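Local coordinates for Plm1 (Streptomyces sp. HK803, PDB 4HXY), which probably reduces a beta-keto intermediate with NADPH as the ketoreductase of the first module of phoslactomycin biosynthesis, at residues 415-420 and 428-433; 169-174 and 324-329; 213-218 and 264-269. All blocks are in the same frame, centred on the assembly; numbering follows the deposited sequence.

Contact 1. Residues 415-420 and 428-433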
loop_
_atom_site.group_PDB
_atom_site.type_symbol
_atom_site.label_atom_id
_atom_site.label_comp_id
_atom_site.label_asym_id
_atom_site.label_seq_id
_atom_site.Cartn_x
_atom_site.Cartn_y
_atom_site.Cartn_z
ATOM N N SER A 415 -7.167 22.507 0.874
ATOM C CA SER A 415 -8.100 23.350 0.120
ATOM C C SER A 415 -8.048 23.069 -1.389
ATOM O O SER A 415 -9.058 23.236 -2.064
ATOM C CB SER A 415 -7.805 24.844 0.373
ATOM O OG SER A 415 -6.508 25.161 -0.070
ATOM N N ARG A 416 -6.886 22.669 -1.908
ATOM C CA ARG A 416 -6.752 22.244 -3.302
ATOM C C ARG A 416 -6.968 20.739 -3.474
ATOM O O ARG A 416 -7.565 20.288 -4.457
ATOM C CB ARG A 416 -5.365 22.554 -3.866
ATOM C CG ARG A 416 -4.959 24.005 -3.959
ATOM C CD ARG A 416 -3.496 24.085 -4.443
ATOM N NE ARG A 416 -3.035 25.460 -4.643
ATOM C CZ ARG A 416 -2.074 25.839 -5.501
ATOM N NH1 ARG A 416 -1.738 27.128 -5.597
ATOM N NH2 ARG A 416 -1.449 24.955 -6.281
ATOM N N PHE A 417 -6.448 19.953 -2.545
ATOM C CA PHE A 417 -6.502 18.496 -2.700
ATOM C C PHE A 417 -7.934 17.951 -2.686
ATOM O O PHE A 417 -8.294 17.127 -3.523
ATOM C CB PHE A 417 -5.686 17.831 -1.582
ATOM C CG PHE A 417 -5.728 16.333 -1.605
ATOM C CD1 PHE A 417 -4.798 15.617 -2.325
ATOM C CD2 PHE A 417 -6.709 15.641 -0.911
ATOM C CE1 PHE A 417 -4.850 14.228 -2.356
ATOM C CE2 PHE A 417 -6.766 14.260 -0.962
ATOM C CZ PHE A 417 -5.823 13.563 -1.669
ATOM N N LEU A 418 -8.746 18.399 -1.738
ATOM C CA LEU A 418 -10.065 17.779 -1.522
ATOM C C LEU A 418 -11.033 17.983 -2.685
ATOM O O LEU A 418 -11.678 17.008 -3.110
ATOM C CB LEU A 418 -10.701 18.226 -0.206
ATOM C CG LEU A 418 -10.077 17.696 1.059
ATOM C CD1 LEU A 418 -10.655 18.453 2.263
ATOM C CD2 LEU A 418 -10.317 16.181 1.156
ATOM N N PRO A 419 -11.136 19.220 -3.221
ATOM C CA PRO A 419 -12.041 19.358 -4.381
ATOM C C PRO A 419 -11.570 18.570 -5.598
ATOM O O PRO A 419 -12.414 18.067 -6.377
ATOM C CB PRO A 419 -12.071 20.867 -4.661
ATOM C CG PRO A 419 -11.556 21.515 -3.393
ATOM C CD PRO A 419 -10.620 20.526 -2.751
ATOM N N ALA A 420 -10.257 18.422 -5.779
ATOM C CA ALA A 420 -9.760 17.619 -6.888
ATOM C C ALA A 420 -10.028 16.133 -6.648
ATOM O O ALA A 420 -10.530 15.432 -7.528
ATOM C CB ALA A 420 -8.255 17.888 -7.146
ATOM N N PRO A 428 -15.762 9.984 2.296
ATOM C CA PRO A 428 -15.825 10.181 3.746
ATOM C C PRO A 428 -14.479 9.960 4.452
ATOM O O PRO A 428 -14.354 10.272 5.630
ATOM C CB PRO A 428 -16.861 9.153 4.188
ATOM C CG PRO A 428 -16.845 8.115 3.151
ATOM C CD PRO A 428 -16.550 8.827 1.854
ATOM N N LEU A 429 -13.493 9.426 3.722
ATOM C CA LEU A 429 -12.155 9.187 4.270
ATOM C C LEU A 429 -11.529 10.445 4.866
ATOM O O LEU A 429 -10.813 10.354 5.869
ATOM C CB LEU A 429 -11.249 8.624 3.166
ATOM C CG LEU A 429 -9.836 8.215 3.577
ATOM C CD1 LEU A 429 -9.839 6.967 4.460
ATOM C CD2 LEU A 429 -8.973 7.991 2.340
ATOM N N PHE A 430 -11.790 11.607 4.257
ATOM C CA PHE A 430 -11.134 12.845 4.635
ATOM C C PHE A 430 -12.029 13.794 5.423
ATOM O O PHE A 430 -11.779 15.000 5.458
ATOM C CB PHE A 430 -10.648 13.550 3.380
ATOM C CG PHE A 430 -9.600 12.810 2.639
ATOM C CD1 PHE A 430 -8.353 12.628 3.210
ATOM C CD2 PHE A 430 -9.834 12.297 1.368
ATOM C CE1 PHE A 430 -7.357 11.959 2.536
ATOM C CE2 PHE A 430 -8.825 11.624 0.695
ATOM C CZ PHE A 430 -7.598 11.459 1.284
ATOM N N GLY A 431 -13.040 13.252 6.098
ATOM C CA GLY A 431 -13.940 14.085 6.912
ATOM C C GLY A 431 -13.276 15.102 7.834
ATOM O O GLY A 431 -13.776 16.215 8.012
ATOM N N SER A 432 -12.122 14.745 8.401
ATOM C CA SER A 432 -11.445 15.604 9.368
ATOM C C SER A 432 -10.783 16.842 8.728
ATOM O O SER A 432 -10.357 17.758 9.436
ATOM C CB SER A 432 -10.412 14.801 10.149
ATOM O OG SER A 432 -9.316 14.423 9.333
ATOM N N PHE A 433 -10.728 16.869 7.400
ATOM C CA PHE A 433 -10.181 17.998 6.637
ATOM C C PHE A 433 -11.266 18.846 5.958
ATOM O O PHE A 433 -10.960 19.816 5.262
ATOM C CB PHE A 433 -9.144 17.488 5.620
ATOM C CG PHE A 433 -8.040 16.708 6.269
ATOM C CD1 PHE A 433 -6.999 17.366 6.925
ATOM C CD2 PHE A 433 -8.075 15.332 6.294
ATOM C CE1 PHE A 433 -6.008 16.650 7.572
ATOM C CE2 PHE A 433 -7.096 14.608 6.940
ATOM C CZ PHE A 433 -6.054 15.261 7.568
#
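Phe417 drives the edge of its ring into one face of Phe430, a T-shaped pair with the ring centroids 5.4 Å apart and the planes at 80°. The leading atom is CE2 of Phe417, which comes to 3.7 Å from CZ of Phe430 and equally far from CE2 of that ring. Phe417 can reach this far because its CG stands anti to the backbone N (chi1 177°), which carries the ring off the helix toward residues 428-433. Next along the helix, Leu418 works at the other end of the Phe430 side chain: its CD2 methyl lies 3.5 Å from CB of Phe430, meeting the base of the ring obliquely. The second methyl turns to Phe433, where CD1 of Leu418 sits 3.3 Å from the carbonyl O and 3.8 Å from CB. The two methyls of Leu418 thus touch the two residues, Phe430 and Phe433, that the bond from Phe433 N to Phe430 O joins.

Helix 414-421 follows strand 408-412 of the reductase half, and the chain then doubles back, so that the contact packs the C-terminal segment 428-433 against the helix it has just left. No hydrogen bond passes between the segments; the fit is van der Waals packing of apolar side chains, with one methyl against a backbone carbonyl. Trp327 meets both Phe417 and Phe430 edge-to-face, and Phe421 meets Phe430 in the same manner, extending the pair into an aromatic cluster. The ring of Phe433 leads away from the helix segment and stacks on Trp414.

Contact 2. Residues 169-174 and 324-329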
loop_
_atom_site.group_PDB
_atom_site.type_symbol
_atom_site.label_atom_id
_atom_site.label_comp_id
_atom_site.label_asym_id
_atom_site.label_seq_id
_atom_site.Cartn_x
_atom_site.Cartn_y
_atom_site.Cartn_z
ATOM N N TRP A 169 -17.168 -0.478 11.347
ATOM C CA TRP A 169 -16.147 0.550 11.509
ATOM C C TRP A 169 -15.846 1.132 10.135
ATOM O O TRP A 169 -15.823 0.396 9.155
ATOM C CB TRP A 169 -14.863 -0.035 12.080
ATOM C CG TRP A 169 -14.979 -0.528 13.491
ATOM C CD1 TRP A 169 -15.585 -1.664 13.917
ATOM C CD2 TRP A 169 -14.456 0.114 14.662
ATOM N NE1 TRP A 169 -15.495 -1.769 15.286
ATOM C CE2 TRP A 169 -14.787 -0.700 15.764
ATOM C CE3 TRP A 169 -13.744 1.296 14.885
ATOM C CZ2 TRP A 169 -14.449 -0.357 17.074
ATOM C CZ3 TRP A 169 -13.369 1.615 16.169
ATOM C CH2 TRP A 169 -13.740 0.798 17.257
ATOM N N ALA A 170 -15.636 2.445 10.078
ATOM C CA ALA A 170 -15.365 3.151 8.818
ATOM C C ALA A 170 -13.986 3.771 8.825
ATOM O O ALA A 170 -13.564 4.376 9.829
ATOM C CB ALA A 170 -16.432 4.229 8.563
ATOM N N ARG A 171 -13.304 3.642 7.688
ATOM C CA ARG A 171 -11.896 4.083 7.543
ATOM C C ARG A 171 -11.794 5.593 7.394
ATOM O O ARG A 171 -12.603 6.211 6.688
ATOM C CB ARG A 171 -11.278 3.422 6.323
ATOM C CG ARG A 171 -9.778 3.538 6.247
ATOM C CD ARG A 171 -9.212 2.628 5.193
ATOM N NE ARG A 171 -7.777 2.853 4.991
ATOM C CZ ARG A 171 -7.243 3.637 4.064
ATOM N NH1 ARG A 171 -8.009 4.323 3.213
ATOM N NH2 ARG A 171 -5.922 3.755 4.018
ATOM N N ARG A 172 -10.803 6.163 8.072
ATOM C CA ARG A 172 -10.529 7.594 8.025
ATOM C C ARG A 172 -9.041 7.851 7.922
ATOM O O ARG A 172 -8.224 7.002 8.334
ATOM C CB ARG A 172 -11.012 8.247 9.301
ATOM C CG ARG A 172 -12.500 8.084 9.577
ATOM C CD ARG A 172 -13.316 8.894 8.624
ATOM N NE ARG A 172 -14.745 8.803 8.945
ATOM C CZ ARG A 172 -15.661 8.111 8.268
ATOM N NH1 ARG A 172 -15.335 7.400 7.196
ATOM N NH2 ARG A 172 -16.943 8.145 8.660
ATOM N N LEU A 173 -8.683 9.004 7.365
ATOM C CA LEU A 173 -7.296 9.465 7.315
ATOM C C LEU A 173 -7.236 10.724 8.141
ATOM O O LEU A 173 -8.018 11.647 7.899
ATOM C CB LEU A 173 -6.860 9.731 5.864
ATOM C CG LEU A 173 -5.416 10.070 5.465
ATOM C CD1 LEU A 173 -5.132 11.551 5.691
ATOM C CD2 LEU A 173 -4.386 9.134 6.179
ATOM N N VAL A 174 -6.398 10.720 9.171
ATOM C CA VAL A 174 -6.280 11.858 10.097
ATOM C C VAL A 174 -4.823 12.259 10.326
ATOM O O VAL A 174 -3.902 11.487 10.079
ATOM C CB VAL A 174 -6.916 11.543 11.444
ATOM C CG1 VAL A 174 -8.443 11.379 11.283
ATOM C CG2 VAL A 174 -6.258 10.316 12.101
ATOM N N SER A 324 -0.436 6.631 -2.695
ATOM C CA SER A 324 -1.272 5.881 -3.649
ATOM C C SER A 324 -1.957 4.700 -2.989
ATOM O O SER A 324 -3.121 4.400 -3.265
ATOM C CB SER A 324 -0.441 5.406 -4.840
ATOM O OG SER A 324 -1.275 4.800 -5.800
ATOM N N GLY A 325 -1.241 4.027 -2.091
ATOM C CA GLY A 325 -1.800 2.881 -1.397
ATOM C C GLY A 325 -2.638 3.265 -0.195
ATOM O O GLY A 325 -3.192 2.385 0.490
ATOM N N ILE A 326 -2.702 4.568 0.122
ATOM C CA ILE A 326 -3.447 5.044 1.262
ATOM C C ILE A 326 -4.833 5.520 0.811
ATOM O O ILE A 326 -5.860 5.140 1.402
ATOM C CB ILE A 326 -2.716 6.213 1.985
ATOM C CG1 ILE A 326 -1.348 5.768 2.515
ATOM C CG2 ILE A 326 -3.610 6.776 3.137
ATOM C CD1 ILE A 326 -1.442 4.683 3.593
ATOM N N TRP A 327 -4.844 6.375 -0.212
ATOM C CA TRP A 327 -6.107 6.895 -0.723
ATOM C C TRP A 327 -6.405 6.681 -2.191
ATOM O O TRP A 327 -7.563 6.849 -2.595
ATOM C CB TRP A 327 -6.264 8.359 -0.343
ATOM C CG TRP A 327 -5.184 9.323 -0.756
ATOM C CD1 TRP A 327 -4.857 9.721 -2.014
ATOM C CD2 TRP A 327 -4.363 10.093 0.136
ATOM N NE1 TRP A 327 -3.849 10.653 -1.967
ATOM C CE2 TRP A 327 -3.542 10.914 -0.660
ATOM C CE3 TRP A 327 -4.235 10.151 1.527
ATOM C CZ2 TRP A 327 -2.634 11.812 -0.107
ATOM C CZ3 TRP A 327 -3.324 11.035 2.074
ATOM C CH2 TRP A 327 -2.526 11.847 1.256
ATOM N N GLY A 328 -5.397 6.315 -2.983
ATOM C CA GLY A 328 -5.582 5.991 -4.398
ATOM C C GLY A 328 -5.396 7.164 -5.331
ATOM O O GLY A 328 -5.504 8.327 -4.937
ATOM N N ALA A 329 -5.162 6.843 -6.607
ATOM C CA ALA A 329 -5.110 7.830 -7.688
ATOM C C ALA A 329 -5.521 7.096 -8.962
ATOM O O ALA A 329 -5.202 5.943 -9.141
ATOM C CB ALA A 329 -3.698 8.462 -7.854
#
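The guanidinium of Arg171 presents its end-on edge to the carbonyl O of Ile326, which lies close to the plane of the group, while the indole of Trp327 is approached obliquely by the CD1 methyl of Leu173. Both terminal nitrogens of Arg171 close on the one oxygen, NH1 at 2.9 Å and NH2 at 3.0 Å from Ile326 O. Neither bond is straight, with N-H...O angles near 142°, as expected when two donors share an acceptor. NH1 comes in nearly along the C=O axis; NH2 arrives in the carbonyl plane, on a lone pair. An extended chain from CG to NE, with CG anti to the backbone N (chi1 -167°), gives Arg171 the length to span from the strand to this buried carbonyl. The other donors are engaged too: NE forms a salt bridge with Glu10, and NH1 has a second partner in Gln160 OE1. Glu10 would be expected to offset the buried charge, which also has Arg115 close by.

Beside the polar grip, aliphatic groups pack together. The CG2 methyl of Ile326 touches both Arg171 NH2 and Leu173 CD2, each at 3.9 Å, with the leucine and isoleucine side chains crossing at about a right angle. The CD1 methyl of Leu173 is 4.1 Å from CZ3 of Trp327.

Residues 324-327 form a short, weakly bonded helical turn directly after strand 316-322 of the Rossmann-type reductase domain, and the side chain of Ile326 lies about 10 Å from the bound NADPH. Ile326 packs on Asp343 of helix 333-351, while strand 167-175 runs antiparallel between strands 6-14 and 160-164.

Contact 3. Residues 213-218 and 264-269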
loop_
_atom_site.group_PDB
_atom_site.type_symbol
_atom_site.label_atom_id
_atom_site.label_comp_id
_atom_site.label_asym_id
_atom_site.label_seq_id
_atom_site.Cartn_x
_atom_site.Cartn_y
_atom_site.Cartn_z
ATOM N N ALA A 213 27.690 3.108 9.469
ATOM C CA ALA A 213 27.689 1.793 8.839
ATOM C C ALA A 213 29.080 1.337 8.423
ATOM O O ALA A 213 29.972 2.160 8.193
ATOM C CB ALA A 213 26.751 1.772 7.616
ATOM N N ASP A 214 29.240 0.019 8.296
ATOM C CA ASP A 214 30.462 -0.564 7.708
ATOM C C ASP A 214 30.400 -0.641 6.181
ATOM O O ASP A 214 31.405 -0.403 5.513
ATOM C CB ASP A 214 30.696 -1.976 8.252
ATOM C CG ASP A 214 31.156 -1.996 9.706
ATOM O OD1 ASP A 214 31.731 -0.979 10.185
ATOM O OD2 ASP A 214 30.924 -3.046 10.380
ATOM N N ARG A 215 29.234 -0.986 5.635
ATOM C CA ARG A 215 29.063 -1.268 4.203
ATOM C C ARG A 215 27.705 -0.794 3.727
ATOM O O ARG A 215 26.709 -1.041 4.393
ATOM C CB ARG A 215 29.117 -2.755 3.922
ATOM C CG ARG A 215 30.390 -3.412 4.259
ATOM C CD ARG A 215 30.479 -4.701 3.496
ATOM N NE ARG A 215 31.582 -5.506 4.007
ATOM C CZ ARG A 215 31.935 -6.676 3.504
ATOM N NH1 ARG A 215 31.272 -7.181 2.462
ATOM N NH2 ARG A 215 32.950 -7.332 4.046
ATOM N N ILE A 216 27.684 -0.142 2.572
ATOM C CA ILE A 216 26.442 0.281 1.938
ATOM C C ILE A 216 26.338 -0.415 0.587
ATOM O O ILE A 216 27.227 -0.282 -0.257
ATOM C CB ILE A 216 26.383 1.808 1.792
ATOM C CG1 ILE A 216 26.460 2.463 3.165
ATOM C CG2 ILE A 216 25.085 2.236 1.077
ATOM C CD1 ILE A 216 26.727 3.952 3.117
ATOM N N LEU A 217 25.290 -1.209 0.416
ATOM C CA LEU A 217 25.063 -1.957 -0.820
ATOM C C LEU A 217 23.826 -1.401 -1.524
ATOM O O LEU A 217 22.728 -1.363 -0.946
ATOM C CB LEU A 217 24.871 -3.433 -0.527
ATOM C CG LEU A 217 26.048 -4.240 0.049
ATOM C CD1 LEU A 217 25.773 -5.704 -0.178
ATOM C CD2 LEU A 217 27.361 -3.865 -0.607
ATOM N N LEU A 218 24.024 -0.973 -2.770
ATOM C CA LEU A 218 22.956 -0.407 -3.589
ATOM C C LEU A 218 22.552 -1.488 -4.576
ATOM O O LEU A 218 23.369 -1.943 -5.390
ATOM C CB LEU A 218 23.426 0.825 -4.333
ATOM C CG LEU A 218 24.066 1.952 -3.537
ATOM C CD1 LEU A 218 24.407 3.061 -4.505
ATOM C CD2 LEU A 218 23.171 2.473 -2.393
ATOM N N ALA A 264 26.929 -12.804 4.996
ATOM C CA ALA A 264 26.975 -13.435 6.315
ATOM C C ALA A 264 28.277 -14.230 6.473
ATOM O O ALA A 264 28.889 -14.219 7.546
ATOM C CB ALA A 264 25.748 -14.326 6.552
ATOM N N ALA A 265 28.717 -14.860 5.390
ATOM C CA ALA A 265 29.947 -15.676 5.395
ATOM C C ALA A 265 31.216 -14.826 5.593
ATOM O O ALA A 265 32.199 -15.287 6.186
ATOM C CB ALA A 265 30.037 -16.491 4.102
ATOM N N GLU A 266 31.180 -13.589 5.114
ATOM C CA GLU A 266 32.243 -12.609 5.339
ATOM C C GLU A 266 32.226 -11.988 6.740
ATOM O O GLU A 266 33.127 -11.226 7.074
ATOM C CB GLU A 266 32.105 -11.454 4.344
ATOM C CG GLU A 266 32.419 -11.785 2.925
ATOM C CD GLU A 266 32.368 -10.549 2.064
ATOM O OE1 GLU A 266 33.299 -9.713 2.164
ATOM O OE2 GLU A 266 31.393 -10.406 1.297
ATOM N N GLY A 267 31.203 -12.284 7.538
ATOM C CA GLY A 267 31.048 -11.689 8.859
ATOM C C GLY A 267 30.493 -10.275 8.792
ATOM O O GLY A 267 30.678 -9.487 9.726
ATOM N N ALA A 268 29.821 -9.964 7.681
ATOM C CA ALA A 268 29.213 -8.646 7.439
ATOM C C ALA A 268 27.757 -8.822 7.021
ATOM O O ALA A 268 27.351 -8.348 5.964
ATOM C CB ALA A 268 29.987 -7.865 6.370
ATOM N N PRO A 269 26.969 -9.512 7.850
ATOM C CA PRO A 269 25.574 -9.799 7.484
ATOM C C PRO A 269 24.741 -8.520 7.326
ATOM O O PRO A 269 25.006 -7.530 8.000
ATOM C CB PRO A 269 25.073 -10.637 8.662
ATOM C CG PRO A 269 25.928 -10.220 9.805
ATOM C CD PRO A 269 27.270 -9.967 9.223
#
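Glu266 and Ala268 take hold of Arg215 from two directions, the first at the edge of its guanidinium and the second over a face. Ala264 and Ala265 belong to helix 253-265, and Glu266 follows with its carboxylate meeting the arginine. The salt bridge joins Arg215 NH2 to Glu266 OE1 at 3.1 Å, with weak bonds from NH1 to both carboxylate oxygens. OE1 lies in the guanidinium plane, yet NH2 meets it from above the carboxylate, the two planes being 57° apart. Gly267, with positive phi (79°), completes a Schellman motif in which its N bonds to Ala264 O at 3.0 Å. Ala268 follows, and its CB rests 3.6 Å above the centre of the guanidinium of Arg215. A leucine in place of Arg215 would probably leave the Glu266 carboxylate without its counter-charge and the Ala268 methyl without the flat group it now lies against.

At the surface of the reductase domain, the contact ties the start of strand 215-220 to the link between helix 253-265 and strand 270-275, with strand 189-193 lying between these two parallel strands.

In the fold
Contact 2 is fully buried, contact 1 partly so, and contact 3 lies at the surface. Contacts 1 and 2 adjoin, their centres about 11 Å apart: Leu429 O meets Leu173 N in a probable backbone hydrogen bond, so residues 428-433 touch strand 167-175 as well as helix 414-421. Contact 3 is remote, about 38 Å from contact 2 and 45 Å from contact 1 between centres, although in sequence it falls inside the loop that contact 2 closes. Arginine serves both polar contacts differently, gripping a backbone carbonyl in the interior and a carboxylate at the surface, whereas 415-420 and 428-433 meet without a hydrogen bond, mainly through aromatic and aliphatic side chains.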